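Local coordinates for protein 4-hydroxy-3-methylbut-2-enyl diphosphate reductase (Aquifex aeolicus, PDB 3DNF) that reduces (E)-4-hydroxy-3-methylbut-2-enyl diphosphate to isopentenyl and dimethylallyl diphosphate with an iron-sulfur cluster, the last step of the non-mevalonate route to isoprenoid precursors, at residues Ile4-His9 against Trp269-Val274; Lys140-Glu145 against Ile150-Lys155; Val258-Gly263 against Ser276-Ile281. All blocks are in the same frame, centred on the assembly; numbering follows the deposited sequence. Where two conformers were deposited one is given.

Contact 1 (Ile4-His9 against Trp269-Val274); sequences IIIAEH and WIIEQV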
loop_
_atom_site.group_PDB
_atom_site.type_symbol
_atom_site.label_atom_id
_atom_site.label_comp_id
_atom_site.label_asym_id
_atom_site.label_seq_id
_atom_site.Cartn_x
_atom_site.Cartn_y
_atom_site.Cartn_z
ATOM N N ILE B 4 1.599 -0.507 -43.743
ATOM C CA ILE B 4 2.476 -0.736 -42.586
ATOM C C ILE B 4 2.147 0.265 -41.494
ATOM O O ILE B 4 2.194 1.469 -41.726
ATOM C CB ILE B 4 3.979 -0.565 -42.937
ATOM C CG1 ILE B 4 4.270 -0.927 -44.401
ATOM C CG2 ILE B 4 4.855 -1.346 -41.954
ATOM C CD1 ILE B 4 4.029 0.223 -45.389
ATOM N N ILE B 5 1.818 -0.225 -40.307
ATOM C CA ILE B 5 1.578 0.674 -39.189
ATOM C C ILE B 5 2.576 0.432 -38.059
ATOM O O ILE B 5 2.660 -0.660 -37.496
ATOM C CB ILE B 5 0.105 0.648 -38.696
ATOM C CG1 ILE B 5 -0.094 1.613 -37.520
ATOM C CG2 ILE B 5 -0.329 -0.773 -38.352
ATOM C CD1 ILE B 5 -1.521 2.076 -37.305
ATOM N N ILE B 6 3.347 1.467 -37.761
ATOM C CA ILE B 6 4.249 1.446 -36.613
ATOM C C ILE B 6 3.425 1.805 -35.383
ATOM O O ILE B 6 2.796 2.865 -35.338
ATOM C CB ILE B 6 5.455 2.409 -36.797
ATOM C CG1 ILE B 6 6.273 1.992 -38.022
ATOM C CG2 ILE B 6 6.339 2.427 -35.537
ATOM C CD1 ILE B 6 7.241 3.040 -38.511
ATOM N N ALA B 7 3.407 0.896 -34.411
ATOM C CA ALA B 7 2.652 1.080 -33.174
ATOM C C ALA B 7 3.103 2.336 -32.437
ATOM O O ALA B 7 4.294 2.669 -32.411
ATOM C CB ALA B 7 2.794 -0.147 -32.269
ATOM N N GLU B 8 2.137 3.031 -31.849
ATOM C CA GLU B 8 2.446 4.166 -31.011
ATOM C C GLU B 8 3.332 3.730 -29.837
ATOM O O GLU B 8 3.115 2.664 -29.245
ATOM C CB GLU B 8 1.168 4.811 -30.507
ATOM C CG GLU B 8 1.342 6.277 -30.216
ATOM C CD GLU B 8 0.185 6.858 -29.426
ATOM O OE1 GLU B 8 -0.888 6.216 -29.384
ATOM O OE2 GLU B 8 0.357 7.956 -28.840
ATOM N N HIS B 9 4.345 4.540 -29.531
ATOM C CA HIS B 9 5.310 4.258 -28.446
ATOM C C HIS B 9 6.357 3.168 -28.756
ATOM O O HIS B 9 7.135 2.813 -27.860
ATOM C CB HIS B 9 4.616 3.956 -27.104
ATOM C CG HIS B 9 3.533 4.923 -26.755
ATOM N ND1 HIS B 9 3.782 6.255 -26.495
ATOM C CD2 HIS B 9 2.193 4.762 -26.650
ATOM C CE1 HIS B 9 2.638 6.870 -26.247
ATOM N NE2 HIS B 9 1.662 5.985 -26.325
ATOM N N TRP B 269 15.799 4.623 -36.324
ATOM C CA TRP B 269 16.416 4.300 -37.614
ATOM C C TRP B 269 16.394 2.805 -37.901
ATOM O O TRP B 269 16.368 2.396 -39.069
ATOM C CB TRP B 269 17.835 4.868 -37.749
ATOM C CG TRP B 269 18.844 4.307 -36.823
ATOM C CD1 TRP B 269 19.178 4.801 -35.598
ATOM C CD2 TRP B 269 19.693 3.171 -37.044
ATOM N NE1 TRP B 269 20.167 4.051 -35.040
ATOM C CE2 TRP B 269 20.507 3.039 -35.896
ATOM C CE3 TRP B 269 19.848 2.255 -38.093
ATOM C CZ2 TRP B 269 21.458 2.023 -35.764
ATOM C CZ3 TRP B 269 20.789 1.247 -37.960
ATOM C CH2 TRP B 269 21.591 1.143 -36.809
ATOM N N ILE B 270 16.411 1.995 -36.843
ATOM C CA ILE B 270 16.260 0.539 -37.006
ATOM C C ILE B 270 14.816 0.196 -37.399
ATOM O O ILE B 270 14.608 -0.611 -38.297
ATOM C CB ILE B 270 16.758 -0.267 -35.776
ATOM C CG1 ILE B 270 18.288 -0.220 -35.728
ATOM C CG2 ILE B 270 16.267 -1.739 -35.835
ATOM C CD1 ILE B 270 18.930 -0.641 -34.393
ATOM N N ILE B 271 13.837 0.812 -36.732
ATOM C CA ILE B 271 12.423 0.641 -37.099
ATOM C C ILE B 271 12.142 1.019 -38.565
ATOM O O ILE B 271 11.364 0.346 -39.251
ATOM C CB ILE B 271 11.475 1.425 -36.151
ATOM C CG1 ILE B 271 11.724 1.049 -34.686
ATOM C CG2 ILE B 271 9.994 1.205 -36.534
ATOM C CD1 ILE B 271 11.002 1.978 -33.684
ATOM N N GLU B 272 12.781 2.081 -39.045
ATOM C CA GLU B 272 12.654 2.484 -40.456
ATOM C C GLU B 272 13.311 1.496 -41.410
ATOM O O GLU B 272 12.798 1.261 -42.509
ATOM C CB GLU B 272 13.207 3.896 -40.685
ATOM C CG GLU B 272 12.459 4.998 -39.916
ATOM C CD GLU B 272 10.949 4.995 -40.176
ATOM O OE1 GLU B 272 10.553 4.931 -41.354
ATOM O OE2 GLU B 272 10.169 5.046 -39.196
ATOM N N GLN B 273 14.439 0.925 -40.991
ATOM C CA GLN B 273 15.123 -0.114 -41.756
ATOM C C GLN B 273 14.207 -1.314 -41.955
ATOM O O GLN B 273 14.127 -1.867 -43.050
ATOM C CB GLN B 273 16.403 -0.559 -41.054
ATOM C CG GLN B 273 17.577 0.388 -41.228
ATOM C CD GLN B 273 18.909 -0.241 -40.873
ATOM O OE1 GLN B 273 19.957 0.276 -41.251
ATOM N NE2 GLN B 273 18.880 -1.355 -40.140
ATOM N N VAL B 274 13.517 -1.698 -40.883
ATOM C CA VAL B 274 12.558 -2.795 -40.915
ATOM C C VAL B 274 11.340 -2.467 -41.801
ATOM O O VAL B 274 10.951 -3.274 -42.658
ATOM C CB VAL B 274 12.145 -3.209 -39.480
ATOM C CG1 VAL B 274 10.941 -4.175 -39.494
ATOM C CG2 VAL B 274 13.338 -3.833 -38.764
#

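Contact 2 (Lys140-Glu145 against Ile150-Lys155); sequences KGIVVE and IGEALK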
loop_
_atom_site.group_PDB
_atom_site.type_symbol
_atom_site.label_atom_id
_atom_site.label_comp_id
_atom_site.label_asym_id
_atom_site.label_seq_id
_atom_site.Cartn_x
_atom_site.Cartn_y
_atom_site.Cartn_z
ATOM N N LYS B 140 17.227 9.443 5.379
ATOM C CA LYS B 140 17.588 8.081 5.701
ATOM C C LYS B 140 16.588 7.125 5.079
ATOM O O LYS B 140 15.388 7.421 4.942
ATOM C CB LYS B 140 17.709 7.887 7.223
ATOM C CG LYS B 140 16.443 8.143 7.982
ATOM C CD LYS B 140 16.705 8.152 9.506
ATOM C CE LYS B 140 15.363 8.265 10.225
ATOM N NZ LYS B 140 15.471 8.553 11.691
ATOM N N GLY B 141 17.089 5.973 4.669
ATOM C CA GLY B 141 16.209 5.033 3.961
ATOM C C GLY B 141 16.907 3.784 3.460
ATOM O O GLY B 141 18.135 3.616 3.600
ATOM N N ILE B 142 16.115 2.908 2.849
ATOM C CA ILE B 142 16.639 1.690 2.273
ATOM C C ILE B 142 16.035 1.451 0.872
ATOM O O ILE B 142 15.015 2.073 0.523
ATOM C CB ILE B 142 16.332 0.466 3.149
ATOM C CG1 ILE B 142 14.812 0.357 3.408
ATOM C CG2 ILE B 142 17.117 0.524 4.491
ATOM C CD1 ILE B 142 14.353 -0.926 4.103
ATOM N N VAL B 143 16.668 0.518 0.157
ATOM C CA VAL B 143 16.104 -0.072 -1.081
ATOM C C VAL B 143 15.391 -1.367 -0.736
ATOM O O VAL B 143 15.920 -2.198 0.010
ATOM C CB VAL B 143 17.202 -0.370 -2.136
ATOM C CG1 VAL B 143 16.539 -0.941 -3.440
ATOM C CG2 VAL B 143 17.979 0.894 -2.436
ATOM N N VAL B 144 14.169 -1.516 -1.249
ATOM C CA VAL B 144 13.422 -2.740 -1.090
ATOM C C VAL B 144 13.352 -3.433 -2.447
ATOM O O VAL B 144 12.667 -2.965 -3.363
ATOM C CB VAL B 144 11.999 -2.438 -0.481
ATOM C CG1 VAL B 144 11.072 -3.700 -0.631
ATOM C CG2 VAL B 144 12.134 -2.100 1.015
ATOM N N GLU B 145 14.061 -4.563 -2.564
ATOM C CA GLU B 145 14.106 -5.290 -3.827
ATOM C C GLU B 145 13.265 -6.551 -3.745
ATOM O O GLU B 145 12.692 -7.003 -4.747
ATOM C CB GLU B 145 15.550 -5.608 -4.238
ATOM C CG GLU B 145 15.601 -6.271 -5.600
ATOM C CD GLU B 145 16.990 -6.383 -6.174
ATOM O OE1 GLU B 145 17.930 -5.714 -5.670
ATOM O OE2 GLU B 145 17.118 -7.131 -7.174
ATOM N N ILE B 150 11.861 -5.220 3.677
ATOM C CA ILE B 150 11.070 -4.199 4.382
ATOM C C ILE B 150 11.267 -4.115 5.909
ATOM O O ILE B 150 10.897 -3.116 6.528
ATOM C CB ILE B 150 9.559 -4.276 4.054
ATOM C CG1 ILE B 150 8.926 -5.522 4.673
ATOM C CG2 ILE B 150 9.341 -4.235 2.564
ATOM C CD1 ILE B 150 7.401 -5.503 4.581
ATOM N N GLY B 151 11.840 -5.170 6.504
ATOM C CA GLY B 151 12.108 -5.230 7.949
ATOM C C GLY B 151 12.553 -3.934 8.614
ATOM O O GLY B 151 11.976 -3.513 9.612
ATOM N N GLU B 152 13.593 -3.303 8.070
ATOM C CA GLU B 152 14.137 -2.086 8.667
ATOM C C GLU B 152 13.139 -0.903 8.636
ATOM O O GLU B 152 13.075 -0.123 9.583
ATOM C CB GLU B 152 15.464 -1.718 8.003
ATOM C CG GLU B 152 16.198 -0.533 8.620
ATOM C CD GLU B 152 16.885 -0.872 9.934
ATOM O OE1 GLU B 152 16.935 -2.069 10.313
ATOM O OE2 GLU B 152 17.367 0.076 10.596
ATOM N N ALA B 153 12.358 -0.780 7.559
ATOM C CA ALA B 153 11.351 0.258 7.482
ATOM C C ALA B 153 10.250 0.073 8.539
ATOM O O ALA B 153 9.685 1.058 9.011
ATOM C CB ALA B 153 10.737 0.366 6.007
ATOM N N LEU B 154 9.980 -1.177 8.926
ATOM C CA LEU B 154 8.934 -1.463 9.923
ATOM C C LEU B 154 9.287 -0.986 11.337
ATOM O O LEU B 154 8.427 -0.945 12.221
ATOM C CB LEU B 154 8.561 -2.947 9.912
ATOM C CG LEU B 154 8.144 -3.553 8.560
ATOM C CD1 LEU B 154 7.528 -4.938 8.786
ATOM C CD2 LEU B 154 7.187 -2.639 7.726
ATOM N N LYS B 155 10.543 -0.600 11.526
ATOM C CA LYS B 155 11.032 -0.053 12.797
ATOM C C LYS B 155 10.596 1.399 12.965
ATOM O O LYS B 155 10.661 1.946 14.061
ATOM C CB LYS B 155 12.561 -0.135 12.848
ATOM C CG LYS B 155 13.105 -1.547 12.939
ATOM C CD LYS B 155 14.617 -1.511 12.857
ATOM C CE LYS B 155 15.192 -2.900 13.008
ATOM N NZ LYS B 155 16.664 -2.858 12.754
#

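Contact 3 (Val258-Gly263 against Ser276-Ile281); sequences VGISAG and SRIQEI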
loop_
_atom_site.group_PDB
_atom_site.type_symbol
_atom_site.label_atom_id
_atom_site.label_comp_id
_atom_site.label_asym_id
_atom_site.label_seq_id
_atom_site.Cartn_x
_atom_site.Cartn_y
_atom_site.Cartn_z
ATOM N N VAL B 258 0.359 -4.766 -41.915
ATOM C CA VAL B 258 1.501 -5.173 -41.084
ATOM C C VAL B 258 1.659 -4.228 -39.896
ATOM O O VAL B 258 1.661 -3.006 -40.062
ATOM C CB VAL B 258 2.838 -5.172 -41.873
ATOM C CG1 VAL B 258 3.994 -5.695 -40.994
ATOM C CG2 VAL B 258 2.711 -5.981 -43.162
ATOM N N GLY B 259 1.792 -4.803 -38.703
ATOM C CA GLY B 259 2.119 -4.032 -37.506
ATOM C C GLY B 259 3.579 -4.157 -37.086
ATOM O O GLY B 259 4.165 -5.244 -37.141
ATOM N N ILE B 260 4.171 -3.035 -36.684
ATOM C CA ILE B 260 5.544 -3.019 -36.173
ATOM C C ILE B 260 5.606 -2.330 -34.820
ATOM O O ILE B 260 5.093 -1.210 -34.636
ATOM C CB ILE B 260 6.538 -2.281 -37.116
ATOM C CG1 ILE B 260 6.561 -2.909 -38.513
ATOM C CG2 ILE B 260 7.947 -2.264 -36.515
ATOM C CD1 ILE B 260 7.400 -2.120 -39.519
ATOM N N SER B 261 6.242 -2.997 -33.867
ATOM C CA SER B 261 6.685 -2.298 -32.674
ATOM C C SER B 261 8.109 -2.665 -32.334
ATOM O O SER B 261 8.738 -3.472 -33.020
ATOM C CB SER B 261 5.762 -2.552 -31.494
ATOM O OG SER B 261 5.987 -1.559 -30.508
ATOM N N ALA B 262 8.618 -2.048 -31.275
ATOM C CA ALA B 262 10.004 -2.242 -30.861
ATOM C C ALA B 262 10.125 -2.024 -29.378
ATOM O O ALA B 262 9.368 -1.227 -28.811
ATOM C CB ALA B 262 10.917 -1.266 -31.600
ATOM N N GLY B 263 11.093 -2.715 -28.771
ATOM C CA GLY B 263 11.452 -2.558 -27.355
ATOM C C GLY B 263 12.113 -1.207 -27.054
ATOM O O GLY B 263 12.379 -0.413 -27.956
ATOM N N SER B 276 11.014 -0.269 -44.315
ATOM C CA SER B 276 11.259 -0.195 -45.755
ATOM C C SER B 276 11.758 -1.507 -46.369
ATOM O O SER B 276 11.708 -1.679 -47.588
ATOM C CB SER B 276 12.143 0.999 -46.133
ATOM O OG SER B 276 13.197 1.175 -45.221
ATOM N N ARG B 277 12.222 -2.433 -45.530
ATOM C CA ARG B 277 12.518 -3.791 -46.002
ATOM C C ARG B 277 11.209 -4.552 -46.206
ATOM O O ARG B 277 11.077 -5.314 -47.167
ATOM C CB ARG B 277 13.506 -4.522 -45.064
ATOM C CG ARG B 277 13.679 -6.051 -45.261
ATOM C CD ARG B 277 13.552 -6.554 -46.707
ATOM N NE ARG B 277 14.825 -6.781 -47.381
ATOM C CZ ARG B 277 14.997 -7.634 -48.387
ATOM N NH1 ARG B 277 13.979 -8.356 -48.846
ATOM N NH2 ARG B 277 16.197 -7.769 -48.937
ATOM N N ILE B 278 10.238 -4.327 -45.321
ATOM C CA ILE B 278 8.892 -4.897 -45.493
ATOM C C ILE B 278 8.238 -4.368 -46.775
ATOM O O ILE B 278 7.627 -5.134 -47.526
ATOM C CB ILE B 278 7.998 -4.670 -44.242
ATOM C CG1 ILE B 278 8.515 -5.517 -43.071
ATOM C CG2 ILE B 278 6.540 -5.005 -44.532
ATOM C CD1 ILE B 278 7.932 -5.158 -41.721
ATOM N N GLN B 279 8.401 -3.070 -47.033
ATOM C CA GLN B 279 7.944 -2.456 -48.289
ATOM C C GLN B 279 8.679 -2.988 -49.523
ATOM O O GLN B 279 8.129 -2.975 -50.625
ATOM C CB GLN B 279 8.058 -0.930 -48.222
ATOM C CG GLN B 279 6.907 -0.266 -47.481
ATOM C CD GLN B 279 7.237 1.136 -47.000
ATOM O OE1 GLN B 279 8.384 1.443 -46.674
ATOM N NE2 GLN B 279 6.223 1.995 -46.944
ATOM N N GLU B 280 9.915 -3.446 -49.323
ATOM C CA GLU B 280 10.725 -4.055 -50.375
ATOM C C GLU B 280 10.314 -5.509 -50.629
ATOM O O GLU B 280 10.459 -6.014 -51.744
ATOM C CB GLU B 280 12.210 -3.987 -50.008
ATOM C CG GLU B 280 13.148 -4.248 -51.173
ATOM C CD GLU B 280 14.397 -5.001 -50.763
ATOM O OE1 GLU B 280 15.263 -4.405 -50.090
ATOM O OE2 GLU B 280 14.514 -6.191 -51.127
ATOM N N ILE B 281 9.820 -6.172 -49.585
ATOM C CA ILE B 281 9.260 -7.524 -49.699
ATOM C C ILE B 281 7.912 -7.487 -50.436
ATOM O O ILE B 281 7.623 -8.362 -51.261
ATOM C CB ILE B 281 9.142 -8.214 -48.307
ATOM C CG1 ILE B 281 10.534 -8.578 -47.780
ATOM C CG2 ILE B 281 8.253 -9.464 -48.374
ATOM C CD1 ILE B 281 10.561 -8.984 -46.326
#

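Contact 1 (Ile4-His9 against Trp269-Val274)
Ile6 meets Ile271 and Glu272 in a small, partly buried helix-on-sheet contact, where the C-terminal helix 268-281 overlies strand 3-6, an outermost strand of its four-stranded parallel sheet. The backbones stay well apart, with 8.2 Å between Ile6 CA and Ile271 CA, and branched side chains bridge the gap. The CG2 methyl of Ile271 does the touching from the helix. It lies 3.9 Å from Ile6 CD1 and 4.0 Å from Ile6 CG2, with Ile6 CG1 only slightly farther off, so one methyl rests against both arms of the isoleucine. Ile271 has CG1 beside its backbone N (chi1 -55°), which turns CG2 to Ile6 and leaves the longer branch for other partners. Glu272 arrives differently. Its CB starts away from the strand, but a bend at chi2 (-54°) brings the carboxylate back across the end of Ile6 at about a right angle, with Glu272 OE2 3.6 Å from Ile6 CD1. This is van der Waals contact between a carboxylate oxygen and a methyl, on the exposed flank of the helix. An alanine in place of Ile6 would lack CD1 and CG2, which would probably leave the CG2 methyl of Ile271 without its partner on strand 3-6 and open a gap between that strand and the helix. The side chain of Ile271 is about 10 Å from that of Ser265, predicted to bind the substrate, (E)-4-hydroxy-3-methylbut-2-enyl diphosphate. Ile271 also packs on Ile260 and Ala262 of strand 257-262, to which segment 4-9 is hydrogen-bonded through its backbone. Helix 195-206 takes the other side, touching Ile5 of the edge strand and Ala7 just after it, while helix 44-53 packs against Trp269 and Ile270.

Contact 2 (Lys140-Glu145 against Ile150-Lys155)
Ile150, Glu152 and Ala153 pack on Val144 and Ile142 within a crossover connection of an open alpha/beta lobe. The chain leaves strand 141-144, at the edge of a parallel sheet, and passes over neighbouring strand 115-119 to enter strand 158-163; residues 152-155 have helix-like backbone angles on the way. Ile150 comes first. Its CG2 methyl sits against both methyls of Val144, 3.7 Å from Val144 CG1 and 3.8 Å from Val144 CG2. With CG1 held between the backbone N and the carbonyl carbon (chi1 70°), its longer branch leads away from the strand, and the side chain also touches Glu178 of helix 169-182. Val144 packs on Phe171 and Val175 of that helix, so both residues lie between the sheet and that helix. After Gly151, Glu152 offers its CB, 4.1 Å from Ile142 CD1; only the root of this acidic side chain joins the apolar contact. Ala153 takes the same methyl from another direction: Ile142 CD1 is 4.0 Å from Ala153 N and 4.3 Å from Ala153 CB. The Ala153 methyl also rests on Phe115 and Val117 of the neighbouring strand, so the turn lies close against the sheet. Leu154 donates its backbone N to Ile150 O, closing one turn from Leu154 back to Ile150, and packs on Trp182 of helix 169-182. Lys155 completes the segment on its exposed side. Glu152 extends with CG anti to its N, then bends at chi2 (76°), carrying its carboxylate away from Ile142 and within reach of the lysine. The resulting salt bridge is short: Lys155 NZ donates to Glu152 OE1 over 2.6 Å, meeting the oxygen on its syn side, 30° out of the carboxylate plane.

Contact 3 (Val258-Gly263 against Ser276-Ile281)
Ile278 reaches down from helix 268-281 to Val258 and Ile260 of strand 257-262, joining the strand and helix of the last beta-alpha unit in the chain. The tight part is gathered round one methyl. Ile278 CD1 is 3.8 Å from Ile260 CD1 and 4.0 Å from Val258 CG1, and both strand residues meet the isoleucine tip to tip. Two places apart on the strand, they face the same side of the sheet. An extended chi2 (167°) carries CD1 far out from the helix axis, while Ile278 CG2 keeps a looser contact, 4.2 Å from Val258 CG2. Leu247 and Phe252 in loops also pack on Ile278, and Ile271 and Val274 of the same helix lie on Ile260, so the site is buried and its contacts across the two segments are all apolar. The outward side of the helix is of another kind. Ser276 and Glu280 are exposed there; the hydroxyl of Ser276 is hydrogen-bonded to the carbonyl of Glu272 one turn earlier. Arg277, partly exposed, shares Leu247 with Ile278 at the border of the two parts. Arg277 and Glu280 pair as charges without a directed bond: Arg277 NH2 and Glu280 OE2 are 3.2 Å apart, yet OE2 stands 2.9 Å above the guanidinium plane, toward its rim, where no N-H points at it.

How the contacts relate
Contacts 1 and 3 set successive parts of helix 268-281 on neighbouring strands of one sheet, their centres about 6 Å apart. The probable hydrogen bond from Ile5 N to Val258 O joins the two strands, and Ile4 packs on both Ile260 and Gln279. Contact 3 lies over an inner strand and is buried and apolar, whereas contact 1, at the sheet edge, admits a carboxylate. Contact 2 belongs to a different sheet on the opposite side of the chain's centre, about 42 Å from contact 1 between centres. It too is buried, but it joins a strand to its own crossover, with the Glu152-Lys155 salt bridge lying off the apolar contact.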